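Local coordinates for protein mini spindles (Drosophila melanogaster, PDB 5VJC) that probably binds tubulin through a HEAT-repeat TOG domain and so promotes microtubule dynamics and mitotic spindle formation, at residues 41-46 against 54-59; 69-74 against 93-98. One frame throughout, in Å; residues are numbered along the deposited sequence.

Interaction 1. Residues 41-46 against 54-59; sequences LLRDQM and ALIANM
Ile56 projects from helix 53-59 toward helix 36-48 and meets Met46 and Arg43 with different branches. Residues 41-46 and 54-59 run nearly antiparallel, at 170°, with their axes 10.8 Å apart. The CA atoms of Arg43 and Ile56 are the nearest pair, at 7.0 Å. Ile56 CG1 lies anti to the carbonyl carbon (chi1 -67°), and the two branches reach different residues. Ile56 CD1 packs on Met46 CB at 3.8 Å and lies as near that residue's carbonyl carbon. CG2 lies over one face of the Arg43 guanidinium, with Ile56 CG2 3.5 Å from Arg43 NE. The methyl also rests on the arginine's aliphatic stem at CG. Arg43 is extended from CG to NE, which carries its charged end past Ile56 as far as the next residue, Ala57.

Ala57 turns its own methyl away from helix 36-48. Its backbone is what takes part. A water accepts from Arg43 NH1 at 3.1 Å and donates to Ala57 O at 2.9 Å. No direct hydrogen bond joins the two segments; this water bridges them.

Met59 comes one turn after Ile56, on the buried side. Its chain is extended beyond CG and crosses that of Met46, also extended. The two sulfurs meet, Met46 SD to Met59 SD, at 3.4 Å. The Met46 methyl CE sits 3.5 Å from Met59 SD, so the thioethers touch through their ends.

The pair forms an antiparallel helical hairpin joined by a short connection, and Val51 from that connection touches Ile56. Helix 64-77 packs against helix 53-59, where Val70 meets Met59. Helix 89-99 lies against Leu42 and Gln45 of helix 36-48.

Interaction 2. Residues 69-74 against 93-98; sequences KVIEQL and LKWLTL
Residues 69-74 and 93-98 run roughly antiparallel at a signed crossing angle of -150°, with axes 12.6 Å apart and the nearest CA atoms, those of Ile71 and Leu96, still 9.3 Å from each other. A large side chain spans this distance. Trp95 extends from helix 89-99 toward helix 64-77. Its CG is anti to the backbone N (chi1 178°), and the far, six-membered ring makes the contact.

Val70 comes from the opposite direction and covers one face of that ring. Its CG1 methyl makes a CH-pi contact, 3.9 Å from the centroid of the Trp95 six-membered ring and 28° off the normal. The closest atoms are Val70 CG1 and Trp95 CH2, at 3.5 Å. Val70 CB also touches the ring, so the valine lies on it with its branch carbon as well as the CG1 methyl.

Ile71 meets the same ring differently. Its CG1 lies in the ring plane, at the edge, 3.7 Å from Trp95 CZ3. Neighbouring residues on one helix thus hold the indole over a face and at an edge. Ile71 CG1 also looks across to Leu96 CD2, a looser approach at 4.5 Å.

All four touching residues are buried, and no hydrogen bond crosses between the segments. The indole N-H is nevertheless used: Trp95 NE1 donates to the backbone carbonyl of Met59, which ties the ring's polar edge to helix 53-59. Tyr114 of helix 105-124 packs on Ile71, and Leu115 of the same helix packs on Leu96. Antiparallel helices stacked side by side with a buried apolar core between them are what an alpha-solenoid of HEAT repeats is built from, consistent with the TOG domain to which both segments belong.

Both interactions join roughly antiparallel helices of one layered helical array, and their centres are about 11 Å apart. They touch through a backbone-to-indole hydrogen bond, and Asn58 also packs on Val70. Interaction 1 is the tighter pair of helices and spans from core to surface: its methionines and isoleucine are buried, while a partly exposed arginine and a water work at its margin. Interaction 2 lies deeper in the chain and is wholly buried and apolar, with an aromatic ring filling the wider gap. The helices differ, but 53-59 and 64-77 are consecutive in the chain and pack together.

Interaction 1. Residues 41-46 against 54-59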
# COMPACT_ATOMS: atom_id res chain seq x y z
N LEU A 41 5.51 20.99 -1.70
CA LEU A 41 4.07 21.00 -1.40
C LEU A 41 3.79 20.45 0.00
O LEU A 41 3.09 21.07 0.81
CB LEU A 41 3.31 20.18 -2.44
CG LEU A 41 1.87 19.85 -2.08
CD1 LEU A 41 1.04 21.13 -2.06
CD2 LEU A 41 1.31 18.85 -3.06
N LEU A 42 4.32 19.27 0.31
CA LEU A 42 4.06 18.67 1.62
C LEU A 42 4.58 19.56 2.77
O LEU A 42 3.93 19.70 3.82
CB LEU A 42 4.69 17.28 1.73
CG LEU A 42 4.42 16.56 3.05
CD1 LEU A 42 2.92 16.32 3.24
CD2 LEU A 42 5.19 15.22 3.09
N ARG A 43 5.76 20.13 2.59
CA ARG A 43 6.30 20.98 3.63
C ARG A 43 5.42 22.25 3.80
O ARG A 43 5.12 22.65 4.92
CB ARG A 43 7.75 21.36 3.33
CG ARG A 43 8.39 22.14 4.49
CD ARG A 43 9.88 22.50 4.25
NE ARG A 43 10.41 23.09 5.49
CZ ARG A 43 11.61 22.82 6.01
NH1 ARG A 43 12.44 21.98 5.40
NH2 ARG A 43 11.97 23.40 7.16
N ASP A 44 5.00 22.84 2.69
CA ASP A 44 4.05 23.96 2.71
C ASP A 44 2.78 23.62 3.49
O ASP A 44 2.36 24.38 4.38
CB ASP A 44 3.67 24.35 1.28
CG ASP A 44 4.73 25.25 0.62
OD1 ASP A 44 5.77 25.50 1.27
OD2 ASP A 44 4.52 25.70 -0.53
N GLN A 45 2.18 22.47 3.18
CA GLN A 45 0.94 22.05 3.84
C GLN A 45 1.14 21.79 5.32
O GLN A 45 0.26 22.06 6.12
CB GLN A 45 0.37 20.81 3.18
CG GLN A 45 -0.21 21.07 1.79
CD GLN A 45 -0.80 19.81 1.19
OE1 GLN A 45 -0.24 18.71 1.37
NE2 GLN A 45 -1.92 19.94 0.50
N MET A 46 2.30 21.24 5.69
CA MET A 46 2.55 20.99 7.11
C MET A 46 2.74 22.31 7.85
O MET A 46 2.30 22.46 8.99
CB MET A 46 3.78 20.11 7.32
CG MET A 46 3.54 18.62 7.04
SD MET A 46 5.07 17.76 7.35
CE MET A 46 4.56 16.06 6.98
N ALA A 54 10.05 22.27 14.37
CA ALA A 54 11.27 21.48 14.50
C ALA A 54 11.06 20.10 13.85
O ALA A 54 11.97 19.55 13.21
CB ALA A 54 11.68 21.33 15.96
N LEU A 55 9.86 19.56 14.01
CA LEU A 55 9.51 18.26 13.44
C LEU A 55 9.59 18.35 11.92
O LEU A 55 10.21 17.50 11.28
CB LEU A 55 8.12 17.84 13.87
CG LEU A 55 7.72 16.40 13.54
CD1 LEU A 55 8.52 15.41 14.41
CD2 LEU A 55 6.23 16.22 13.74
N ILE A 56 8.98 19.39 11.36
CA ILE A 56 9.08 19.66 9.92
C ILE A 56 10.54 19.68 9.46
O ILE A 56 10.89 19.07 8.45
CB ILE A 56 8.41 21.01 9.55
CG1 ILE A 56 6.89 20.93 9.74
CG2 ILE A 56 8.73 21.40 8.11
CD1 ILE A 56 6.15 22.26 9.45
N ALA A 57 11.39 20.40 10.20
CA ALA A 57 12.81 20.47 9.87
C ALA A 57 13.44 19.07 9.77
O ALA A 57 14.15 18.77 8.81
CB ALA A 57 13.57 21.33 10.90
N ASN A 58 13.15 18.22 10.76
CA ASN A 58 13.67 16.85 10.80
C ASN A 58 13.10 15.97 9.71
O ASN A 58 13.78 15.09 9.19
CB ASN A 58 13.39 16.21 12.16
CG ASN A 58 14.30 16.75 13.24
OD1 ASN A 58 15.44 17.10 12.97
ND2 ASN A 58 13.79 16.83 14.47
N MET A 59 11.85 16.23 9.36
CA MET A 59 11.12 15.47 8.35
C MET A 59 11.76 15.59 6.98
O MET A 59 11.76 14.64 6.20
CB MET A 59 9.66 15.93 8.29
CG MET A 59 8.76 15.29 9.34
SD MET A 59 7.12 16.05 9.40
CE MET A 59 6.26 14.83 10.36
O HOH W 1 14.83 20.52 6.63

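Interaction 2. Residues 69-74 against 93-98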
# COMPACT_ATOMS: atom_id res chain seq x y z
N LYS A 69 14.22 9.41 14.05
CA LYS A 69 13.80 10.26 15.17
C LYS A 69 12.35 10.72 15.04
O LYS A 69 11.57 10.61 15.98
CB LYS A 69 14.72 11.48 15.28
CG LYS A 69 14.33 12.44 16.41
CD LYS A 69 15.39 13.54 16.49
CE LYS A 69 15.23 14.38 17.74
NZ LYS A 69 16.36 15.35 17.84
N VAL A 70 12.01 11.24 13.87
CA VAL A 70 10.63 11.67 13.61
C VAL A 70 9.64 10.54 13.89
O VAL A 70 8.63 10.73 14.59
CB VAL A 70 10.45 12.17 12.17
CG1 VAL A 70 8.97 12.32 11.82
CG2 VAL A 70 11.17 13.51 11.97
N ILE A 71 9.92 9.35 13.36
CA ILE A 71 9.02 8.21 13.58
C ILE A 71 8.91 7.84 15.06
O ILE A 71 7.82 7.59 15.57
CB ILE A 71 9.47 6.99 12.77
CG1 ILE A 71 9.25 7.25 11.28
CG2 ILE A 71 8.69 5.75 13.23
CD1 ILE A 71 10.15 6.45 10.36
N GLU A 72 10.05 7.81 15.75
CA GLU A 72 10.03 7.57 17.19
C GLU A 72 9.19 8.62 17.95
O GLU A 72 8.43 8.29 18.84
CB GLU A 72 11.46 7.56 17.74
CG GLU A 72 11.53 7.24 19.21
CD GLU A 72 12.96 7.20 19.71
OE1 GLU A 72 13.64 8.26 19.69
OE2 GLU A 72 13.42 6.11 20.10
N GLN A 73 9.34 9.89 17.58
CA GLN A 73 8.56 10.93 18.24
C GLN A 73 7.06 10.75 17.96
O GLN A 73 6.24 10.81 18.87
CB GLN A 73 9.04 12.30 17.81
CG GLN A 73 10.35 12.70 18.47
CD GLN A 73 11.00 13.88 17.81
OE1 GLN A 73 10.76 14.17 16.65
NE2 GLN A 73 11.86 14.57 18.56
N LEU A 74 6.71 10.49 16.71
CA LEU A 74 5.30 10.29 16.37
C LEU A 74 4.74 9.07 17.08
O LEU A 74 3.60 9.07 17.54
CB LEU A 74 5.13 10.17 14.86
CG LEU A 74 5.42 11.40 14.02
CD1 LEU A 74 5.54 11.04 12.54
CD2 LEU A 74 4.32 12.44 14.25
N LEU A 93 0.75 10.25 6.29
CA LEU A 93 0.79 9.20 5.28
C LEU A 93 1.66 9.66 4.10
O LEU A 93 2.51 8.89 3.63
CB LEU A 93 -0.62 8.81 4.79
CG LEU A 93 -1.52 8.12 5.83
CD1 LEU A 93 -2.91 7.85 5.29
CD2 LEU A 93 -0.88 6.79 6.37
N LYS A 94 1.47 10.90 3.66
CA LYS A 94 2.29 11.46 2.57
C LYS A 94 3.77 11.45 2.91
O LYS A 94 4.61 11.13 2.06
CB LYS A 94 1.87 12.89 2.22
CG LYS A 94 0.59 12.99 1.41
CD LYS A 94 0.17 14.45 1.19
CE LYS A 94 -1.06 14.50 0.28
NZ LYS A 94 -1.49 15.91 -0.00
N TRP A 95 4.10 11.83 4.14
CA TRP A 95 5.52 11.89 4.53
C TRP A 95 6.13 10.48 4.49
O TRP A 95 7.28 10.31 4.09
CB TRP A 95 5.70 12.50 5.92
CG TRP A 95 7.15 12.53 6.35
CD1 TRP A 95 8.13 13.37 5.89
CD2 TRP A 95 7.78 11.67 7.31
NE1 TRP A 95 9.33 13.08 6.50
CE2 TRP A 95 9.14 12.05 7.38
CE3 TRP A 95 7.33 10.63 8.13
CZ2 TRP A 95 10.05 11.41 8.22
CZ3 TRP A 95 8.25 9.99 8.97
CH2 TRP A 95 9.59 10.39 9.01
N LEU A 96 5.36 9.48 4.88
CA LEU A 96 5.88 8.12 4.85
C LEU A 96 6.04 7.63 3.41
O LEU A 96 7.01 6.95 3.11
CB LEU A 96 4.99 7.19 5.68
CG LEU A 96 5.15 7.58 7.16
CD1 LEU A 96 3.99 7.13 8.01
CD2 LEU A 96 6.51 7.06 7.72
N THR A 97 5.13 8.02 2.51
CA THR A 97 5.27 7.60 1.11
C THR A 97 6.59 8.12 0.52
O THR A 97 7.19 7.45 -0.32
CB THR A 97 4.10 8.07 0.20
OG1 THR A 97 4.12 9.50 0.04
CG2 THR A 97 2.72 7.61 0.76
N LEU A 98 7.06 9.29 0.97
CA LEU A 98 8.39 9.75 0.53
C LEU A 98 9.50 8.84 1.05
O LEU A 98 10.42 8.50 0.32
CB LEU A 98 8.64 11.19 0.98
CG LEU A 98 7.67 12.22 0.43
CD1 LEU A 98 7.98 13.56 1.09
CD2 LEU A 98 7.77 12.34 -1.11